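Local coordinates for protein ribonucleoside-diphosphate reductase, alpha chain (Actinobacillus ureae ATCC 25976, PDB 6DQX) that probably reduces ribonucleoside diphosphates to deoxyribonucleoside diphosphates, as the catalytic subunit of a class Id ribonucleotide reductase, at residues I117-G131 and F160-Q173. Numbering follows the deposited sequence.
Sequences IMVTTAEVGMMSKIG and FSKLFDTVIDVISQ
Two near-parallel helices of the ribonucleotide reductase barrel domain, 117-130 and 160-170, pack here by knobs into holes, their axes 9.5 Å apart and crossing at -25°. Phe164 is the first knob, set among Ile117, Thr120, Thr121 and Val124. Its CG stands anti to the carbonyl carbon (chi1 -65°), which carries the ring over to the other helix; Val124 CG2 meets the ring edge at CD1, 3.8 Å away, while Thr120 CG2 comes in obliquely, 3.7 Å from CE1. Val167 is the second knob, one turn on. Its CG1 rests 3.7 Å from Gly125 CA, and its CG2 touches the methyl of Thr121. The side chain that Gly125 lacks would crowd Ile171 CD1. At the start of the pair, Ile117 drops CD1 squarely over the Phe160 ring, 3.6 Å from its centroid, a CH-pi contact almost on the ring normal. Leu163 CD2 touches Ile117 CG2, Met118 CE and Thr121 OG1. The hydroxyls in this apolar seam turn back on their own helix: Thr121 OG1 donates to Ile117 O (2.8 Å) and Ser128 OG to Val124 O (2.7 Å), each from above the carbonyl plane, and each carbonyl also takes a backbone N-H. Past the end of helix 160-170 the chain stays alongside: Ile171 CG2 packs on Gly125 O and Lys129 N. The pair lies against the paired parallel strands 134-137 and 181-186, Val124 reaching Thr134 and Phe181, and Phe164 meeting the rings of Phe138 and Phe181. Helix 114-130 also lies against strand 105-109, and at the dimer interface Met118 and Phe160 pack on Ile171 and Val170 of the second subunit.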
ATOM      1  N   ILE A 117       8.508   2.574   5.532  1.00 16.62           N
ATOM      2  CA  ILE A 117       7.060   2.629   5.343  1.00 16.07           C
ATOM      3  C   ILE A 117       6.586   1.494   4.431  1.00 15.68           C
ATOM      4  O   ILE A 117       5.575   0.858   4.730  1.00 14.57           O
ATOM      5  CB  ILE A 117       6.596   4.038   4.887  1.00 16.05           C
ATOM      6  CG1 ILE A 117       6.802   5.038   6.034  1.00 16.62           C
ATOM      7  CG2 ILE A 117       5.143   4.069   4.444  1.00 15.80           C
ATOM      8  CD1 ILE A 117       6.910   6.472   5.565  1.00 17.74           C
ATOM      9  N   MET A 118       7.304   1.208   3.332  1.00 15.14           N
ATOM     10  CA  MET A 118       6.905   0.086   2.478  1.00 16.79           C
ATOM     11  C   MET A 118       7.097  -1.291   3.118  1.00 16.07           C
ATOM     12  O   MET A 118       6.288  -2.207   2.885  1.00 16.25           O
ATOM     13  CB  MET A 118       7.614   0.120   1.115  1.00 18.14           C
ATOM     14  CG  MET A 118       7.266   1.314   0.243  1.00 20.52           C
ATOM     15  SD  MET A 118       5.522   1.757   0.133  1.00 24.16           S
ATOM     16  CE  MET A 118       5.499   3.176   1.123  1.00 25.88           C
ATOM     17  N   VAL A 119       8.138  -1.445   3.922  1.00 17.01           N
ATOM     18  CA  VAL A 119       8.337  -2.690   4.682  1.00 17.65           C
ATOM     19  C   VAL A 119       7.101  -2.976   5.558  1.00 16.97           C
ATOM     20  O   VAL A 119       6.537  -4.067   5.512  1.00 16.05           O
ATOM     21  CB  VAL A 119       9.603  -2.646   5.559  1.00 19.00           C
ATOM     22  CG1 VAL A 119       9.615  -3.784   6.575  1.00 19.68           C
ATOM     23  CG2 VAL A 119      10.872  -2.690   4.698  1.00 19.29           C
ATOM     24  N   THR A 120       6.662  -1.956   6.278  1.00 17.03           N
ATOM     25  CA  THR A 120       5.486  -2.067   7.147  1.00 17.45           C
ATOM     26  C   THR A 120       4.200  -2.288   6.345  1.00 16.50           C
ATOM     27  O   THR A 120       3.378  -3.103   6.723  1.00 15.69           O
ATOM     28  CB  THR A 120       5.355  -0.846   8.075  1.00 17.83           C
ATOM     29  OG1 THR A 120       6.607  -0.609   8.704  1.00 18.10           O
ATOM     30  CG2 THR A 120       4.253  -1.076   9.143  1.00 18.10           C
ATOM     31  N   THR A 121       4.067  -1.611   5.197  1.00 15.73           N
ATOM     32  CA  THR A 121       2.924  -1.803   4.319  1.00 15.78           C
ATOM     33  C   THR A 121       2.774  -3.266   3.876  1.00 15.49           C
ATOM     34  O   THR A 121       1.678  -3.837   3.934  1.00 16.50           O
ATOM     35  CB  THR A 121       3.011  -0.842   3.081  1.00 15.36           C
ATOM     36  OG1 THR A 121       3.043   0.506   3.549  1.00 16.15           O
ATOM     37  CG2 THR A 121       1.837  -0.971   2.187  1.00 15.93           C
ATOM     38  N   ALA A 122       3.883  -3.872   3.454  1.00 14.76           N
ATOM     39  CA  ALA A 122       3.864  -5.248   3.012  1.00 15.58           C
ATOM     40  C   ALA A 122       3.581  -6.201   4.195  1.00 15.78           C
ATOM     41  O   ALA A 122       2.875  -7.177   4.009  1.00 16.38           O
ATOM     42  CB  ALA A 122       5.176  -5.603   2.314  1.00 15.64           C
ATOM     43  N   GLU A 123       4.098  -5.909   5.386  1.00 17.03           N
ATOM     44  CA  GLU A 123       3.775  -6.727   6.601  1.00 16.85           C
ATOM     45  C   GLU A 123       2.296  -6.743   6.850  1.00 17.22           C
ATOM     46  O   GLU A 123       1.689  -7.822   6.941  1.00 17.56           O
ATOM     47  CB  GLU A 123       4.466  -6.192   7.849  1.00 18.63           C
ATOM     48  CG  GLU A 123       5.957  -6.436   7.965  1.00 19.53           C
ATOM     49  CD  GLU A 123       6.543  -5.725   9.179  1.00 20.32           C
ATOM     50  OE1 GLU A 123       6.080  -4.619   9.520  1.00 19.03           O
ATOM     51  OE2 GLU A 123       7.483  -6.250   9.803  1.00 20.66           O
ATOM     52  N   VAL A 124       1.711  -5.541   6.912  1.00 16.24           N
ATOM     53  CA  VAL A 124       0.284  -5.383   7.137  1.00 17.65           C
ATOM     54  C   VAL A 124      -0.568  -6.062   6.054  1.00 18.08           C
ATOM     55  O   VAL A 124      -1.581  -6.719   6.346  1.00 17.66           O
ATOM     56  CB  VAL A 124      -0.098  -3.898   7.332  1.00 17.61           C
ATOM     57  CG1 VAL A 124      -1.612  -3.730   7.450  1.00 17.82           C
ATOM     58  CG2 VAL A 124       0.585  -3.313   8.561  1.00 17.95           C
ATOM     59  N   GLY A 125      -0.161  -5.939   4.790  1.00 17.67           N
ATOM     60  CA  GLY A 125      -0.830  -6.655   3.743  1.00 16.74           C
ATOM     61  C   GLY A 125      -0.842  -8.152   3.924  1.00 16.13           C
ATOM     62  O   GLY A 125      -1.896  -8.777   3.832  1.00 16.32           O
ATOM     63  N   MET A 126       0.330  -8.730   4.190  1.00 16.87           N
ATOM     64  CA  MET A 126       0.441 -10.167   4.343  1.00 17.42           C
ATOM     65  C   MET A 126      -0.354 -10.644   5.561  1.00 18.88           C
ATOM     66  O   MET A 126      -1.027 -11.682   5.490  1.00 18.48           O
ATOM     67  CB  MET A 126       1.899 -10.616   4.496  1.00 19.24           C
ATOM     68  CG  MET A 126       2.766 -10.425   3.258  1.00 21.30           C
ATOM     69  SD  MET A 126       2.059 -11.235   1.823  1.00 24.41           S
ATOM     70  CE  MET A 126       2.080 -12.947   2.286  1.00 23.95           C
ATOM     71  N   MET A 127      -0.273  -9.896   6.654  1.00 18.54           N
ATOM     72  CA  MET A 127      -1.033 -10.246   7.878  1.00 19.99           C
ATOM     73  C   MET A 127      -2.536 -10.016   7.779  1.00 21.72           C
ATOM     74  O   MET A 127      -3.309 -10.759   8.387  1.00 22.48           O
ATOM     75  CB  MET A 127      -0.473  -9.509   9.088  1.00 20.58           C
ATOM     76  CG  MET A 127       0.904  -9.987   9.499  1.00 21.32           C
ATOM     77  SD  MET A 127       0.971 -11.762   9.791  1.00 23.34           S
ATOM     78  CE  MET A 127      -0.304 -11.975  11.027  1.00 23.20           C
ATOM     79  N   SER A 128      -2.968  -9.017   7.016  1.00 21.99           N
ATOM     80  CA  SER A 128      -4.413  -8.835   6.751  1.00 22.73           C
ATOM     81  C   SER A 128      -5.030  -9.999   5.966  1.00 24.18           C
ATOM     82  O   SER A 128      -6.210 -10.295   6.130  1.00 25.14           O
ATOM     83  CB  SER A 128      -4.670  -7.524   6.000  1.00 21.87           C
ATOM     84  OG  SER A 128      -4.185  -6.418   6.743  1.00 23.16           O
ATOM     85  N   LYS A 129      -4.242 -10.642   5.103  1.00 23.11           N
ATOM     86  CA  LYS A 129      -4.690 -11.848   4.412  1.00 24.83           C
ATOM     87  C   LYS A 129      -4.744 -13.021   5.384  1.00 25.82           C
ATOM     88  O   LYS A 129      -5.695 -13.779   5.357  1.00 28.86           O
ATOM     89  CB  LYS A 129      -3.752 -12.223   3.253  1.00 25.48           C
ATOM     90  CG  LYS A 129      -4.107 -13.508   2.508  1.00 27.13           C
ATOM     91  CD  LYS A 129      -5.489 -13.408   1.849  1.00 30.59           C
ATOM     92  CE  LYS A 129      -5.670 -14.426   0.717  1.00 32.81           C
ATOM     93  NZ  LYS A 129      -6.852 -14.118  -0.152  1.00 34.81           N
ATOM     94  N   ILE A 130      -3.700 -13.167   6.188  1.00 25.50           N
ATOM     95  CA  ILE A 130      -3.516 -14.331   7.073  1.00 28.73           C
ATOM     96  C   ILE A 130      -4.417 -14.232   8.319  1.00 30.49           C
ATOM     97  O   ILE A 130      -4.957 -15.252   8.794  1.00 27.66           O
ATOM     98  CB  ILE A 130      -2.023 -14.469   7.475  1.00 30.17           C
ATOM     99  CG1 ILE A 130      -1.190 -14.847   6.237  1.00 32.48           C
ATOM    100  CG2 ILE A 130      -1.841 -15.498   8.590  1.00 31.22           C
ATOM    101  CD1 ILE A 130       0.315 -14.608   6.345  1.00 34.05           C
ATOM    102  N   GLY A 131      -4.573 -13.006   8.826  1.00 32.34           N
ATOM    103  CA  GLY A 131      -5.448 -12.693   9.971  1.00 33.96           C
ATOM    104  C   GLY A 131      -4.671 -12.644  11.270  1.00 36.69           C
ATOM    105  O   GLY A 131      -3.492 -13.019  11.326  1.00 36.43           O
ATOM    106  N   PHE A 160       0.551   9.163   5.659  1.00 18.56           N
ATOM    107  CA  PHE A 160       0.900   7.738   5.528  1.00 18.78           C
ATOM    108  C   PHE A 160      -0.129   6.771   6.133  1.00 18.92           C
ATOM    109  O   PHE A 160      -0.236   5.626   5.691  1.00 19.12           O
ATOM    110  CB  PHE A 160       2.303   7.444   6.068  1.00 18.96           C
ATOM    111  CG  PHE A 160       3.370   8.140   5.301  1.00 19.81           C
ATOM    112  CD1 PHE A 160       3.602   7.812   3.960  1.00 19.53           C
ATOM    113  CD2 PHE A 160       4.083   9.150   5.869  1.00 20.15           C
ATOM    114  CE1 PHE A 160       4.554   8.481   3.236  1.00 20.61           C
ATOM    115  CE2 PHE A 160       5.044   9.833   5.149  1.00 21.65           C
ATOM    116  CZ  PHE A 160       5.283   9.490   3.827  1.00 21.24           C
ATOM    117  N   SER A 161      -0.892   7.219   7.124  1.00 18.90           N
ATOM    118  CA  SER A 161      -1.973   6.372   7.678  1.00 18.72           C
ATOM    119  C   SER A 161      -3.008   5.987   6.618  1.00 19.49           C
ATOM    120  O   SER A 161      -3.575   4.915   6.690  1.00 19.00           O
ATOM    121  CB  SER A 161      -2.653   7.037   8.884  1.00 19.50           C
ATOM    122  OG  SER A 161      -3.658   7.975   8.509  1.00 20.83           O
ATOM    123  N   LYS A 162      -3.180   6.827   5.576  1.00 20.18           N
ATOM    124  CA  LYS A 162      -4.090   6.527   4.466  1.00 20.99           C
ATOM    125  C   LYS A 162      -3.711   5.252   3.746  1.00 19.26           C
ATOM    126  O   LYS A 162      -4.563   4.500   3.306  1.00 18.71           O
ATOM    127  CB  LYS A 162      -4.183   7.712   3.469  1.00 22.46           C
ATOM    128  CG  LYS A 162      -4.724   8.970   4.110  1.00 25.98           C
ATOM    129  CD  LYS A 162      -5.199  10.012   3.103  1.00 28.03           C
ATOM    130  CE  LYS A 162      -4.049  10.670   2.397  1.00 28.08           C
ATOM    131  NZ  LYS A 162      -4.506  11.774   1.504  1.00 27.72           N
ATOM    132  N   LEU A 163      -2.421   4.962   3.677  1.00 19.65           N
ATOM    133  CA  LEU A 163      -1.950   3.752   3.054  1.00 19.94           C
ATOM    134  C   LEU A 163      -2.409   2.500   3.801  1.00 18.85           C
ATOM    135  O   LEU A 163      -2.845   1.517   3.218  1.00 18.10           O
ATOM    136  CB  LEU A 163      -0.429   3.819   3.009  1.00 23.73           C
ATOM    137  CG  LEU A 163       0.403   2.849   2.218  1.00 26.38           C
ATOM    138  CD1 LEU A 163      -0.199   2.536   0.856  1.00 27.86           C
ATOM    139  CD2 LEU A 163       1.797   3.462   2.098  1.00 27.69           C
ATOM    140  N   PHE A 164      -2.347   2.555   5.126  1.00 18.12           N
ATOM    141  CA  PHE A 164      -2.712   1.382   5.925  1.00 17.63           C
ATOM    142  C   PHE A 164      -4.216   1.170   5.957  1.00 17.58           C
ATOM    143  O   PHE A 164      -4.685   0.038   5.898  1.00 17.96           O
ATOM    144  CB  PHE A 164      -2.087   1.516   7.309  1.00 17.09           C
ATOM    145  CG  PHE A 164      -0.594   1.475   7.259  1.00 16.54           C
ATOM    146  CD1 PHE A 164       0.059   0.248   7.224  1.00 16.89           C
ATOM    147  CD2 PHE A 164       0.155   2.638   7.141  1.00 16.55           C
ATOM    148  CE1 PHE A 164       1.443   0.189   7.118  1.00 17.41           C
ATOM    149  CE2 PHE A 164       1.540   2.589   7.032  1.00 16.67           C
ATOM    150  CZ  PHE A 164       2.187   1.355   7.024  1.00 16.85           C
ATOM    151  N   ASP A 165      -4.958   2.267   6.024  1.00 18.51           N
ATOM    152  CA  ASP A 165      -6.411   2.231   5.925  1.00 19.37           C
ATOM    153  C   ASP A 165      -6.864   1.584   4.605  1.00 20.00           C
ATOM    154  O   ASP A 165      -7.775   0.759   4.584  1.00 17.55           O
ATOM    155  CB  ASP A 165      -6.955   3.650   6.082  1.00 20.81           C
ATOM    156  CG  ASP A 165      -8.465   3.690   6.206  1.00 23.44           C
ATOM    157  OD1 ASP A 165      -9.022   3.518   7.323  1.00 25.67           O
ATOM    158  OD2 ASP A 165      -9.093   3.912   5.172  1.00 24.91           O
ATOM    159  N   THR A 166      -6.193   1.920   3.498  1.00 19.65           N
ATOM    160  CA  THR A 166      -6.491   1.264   2.221  1.00 19.37           C
ATOM    161  C   THR A 166      -6.096  -0.195   2.184  1.00 17.96           C
ATOM    162  O   THR A 166      -6.851  -1.019   1.660  1.00 18.86           O
ATOM    163  CB  THR A 166      -5.820   2.014   1.036  1.00 20.13           C
ATOM    164  OG1 THR A 166      -6.355   3.333   0.979  1.00 22.16           O
ATOM    165  CG2 THR A 166      -6.112   1.341  -0.265  1.00 20.65           C
ATOM    166  N   VAL A 167      -4.937  -0.534   2.740  1.00 17.97           N
ATOM    167  CA  VAL A 167      -4.506  -1.930   2.739  1.00 20.01           C
ATOM    168  C   VAL A 167      -5.591  -2.814   3.365  1.00 19.33           C
ATOM    169  O   VAL A 167      -5.954  -3.846   2.790  1.00 18.28           O
ATOM    170  CB  VAL A 167      -3.164  -2.148   3.463  1.00 20.47           C
ATOM    171  CG1 VAL A 167      -2.924  -3.633   3.717  1.00 21.63           C
ATOM    172  CG2 VAL A 167      -2.009  -1.575   2.676  1.00 21.29           C
ATOM    173  N   ILE A 168      -6.110  -2.406   4.526  1.00 20.23           N
ATOM    174  CA  ILE A 168      -7.141  -3.223   5.204  1.00 21.71           C
ATOM    175  C   ILE A 168      -8.516  -3.155   4.516  1.00 22.64           C
ATOM    176  O   ILE A 168      -9.285  -4.111   4.591  1.00 22.51           O
ATOM    177  CB  ILE A 168      -7.245  -2.944   6.723  1.00 22.57           C
ATOM    178  CG1 ILE A 168      -7.910  -1.594   7.008  1.00 24.14           C
ATOM    179  CG2 ILE A 168      -5.874  -3.051   7.366  1.00 22.42           C
ATOM    180  CD1 ILE A 168      -8.052  -1.276   8.478  1.00 25.08           C
ATOM    181  N   ASP A 169      -8.814  -2.057   3.831  1.00 23.57           N
ATOM    182  CA  ASP A 169     -10.010  -1.987   2.975  1.00 25.13           C
ATOM    183  C   ASP A 169      -9.958  -3.001   1.838  1.00 24.79           C
ATOM    184  O   ASP A 169     -10.980  -3.599   1.483  1.00 26.61           O
ATOM    185  CB  ASP A 169     -10.147  -0.575   2.388  1.00 28.30           C
ATOM    186  CG  ASP A 169     -11.457  -0.363   1.618  1.00 30.52           C
ATOM    187  OD1 ASP A 169     -12.436  -1.109   1.807  1.00 32.61           O
ATOM    188  OD2 ASP A 169     -11.485   0.564   0.795  1.00 33.86           O
ATOM    189  N   VAL A 170      -8.755  -3.203   1.291  1.00 23.82           N
ATOM    190  CA  VAL A 170      -8.528  -4.012   0.099  1.00 23.79           C
ATOM    191  C   VAL A 170      -8.256  -5.493   0.398  1.00 24.25           C
ATOM    192  O   VAL A 170      -8.707  -6.354  -0.356  1.00 25.30           O
ATOM    193  CB  VAL A 170      -7.378  -3.355  -0.731  1.00 24.19           C
ATOM    194  CG1 VAL A 170      -6.775  -4.302  -1.734  1.00 25.12           C
ATOM    195  CG2 VAL A 170      -7.908  -2.085  -1.377  1.00 23.95           C
ATOM    196  N   ILE A 171      -7.551  -5.786   1.492  1.00 22.89           N
ATOM    197  CA  ILE A 171      -7.142  -7.151   1.818  1.00 24.23           C
ATOM    198  C   ILE A 171      -7.848  -7.590   3.099  1.00 27.44           C
ATOM    199  O   ILE A 171      -7.808  -6.866   4.101  1.00 26.03           O
ATOM    200  CB  ILE A 171      -5.623  -7.227   2.052  1.00 23.97           C
ATOM    201  CG1 ILE A 171      -4.876  -6.706   0.833  1.00 24.78           C
ATOM    202  CG2 ILE A 171      -5.174  -8.653   2.359  1.00 24.64           C
ATOM    203  CD1 ILE A 171      -3.421  -6.462   1.108  1.00 25.84           C
ATOM    204  N   SER A 172      -8.457  -8.774   3.059  1.00 31.45           N
ATOM    205  CA  SER A 172      -9.126  -9.356   4.238  1.00 36.59           C
ATOM    206  C   SER A 172      -8.972 -10.883   4.343  1.00 38.78           C
ATOM    207  O   SER A 172      -8.535 -11.541   3.397  1.00 38.93           O
ATOM    208  CB  SER A 172     -10.606  -8.962   4.230  1.00 36.94           C
ATOM    209  OG  SER A 172     -10.726  -7.630   4.692  1.00 41.20           O
ATOM    210  N   GLN A 173      -9.348 -11.410   5.514  1.00 43.07           N
ATOM    211  CA  GLN A 173      -9.345 -12.845   5.827  1.00 46.15           C
ATOM    212  C   GLN A 173     -10.774 -13.319   6.101  1.00 48.05           C
ATOM    213  O   GLN A 173     -11.459 -13.813   5.205  1.00 52.53           O
ATOM    214  CB  GLN A 173      -8.472 -13.098   7.065  1.00 48.01           C
ATOM    215  CG  GLN A 173      -7.947 -14.527   7.205  1.00 50.64           C
ATOM    216  CD  GLN A 173      -8.841 -15.474   7.980  1.00 52.27           C
ATOM    217  OE1 GLN A 173      -9.645 -15.064   8.823  1.00 53.75           O
ATOM    218  NE2 GLN A 173      -8.685 -16.766   7.707  1.00 51.21           N
TER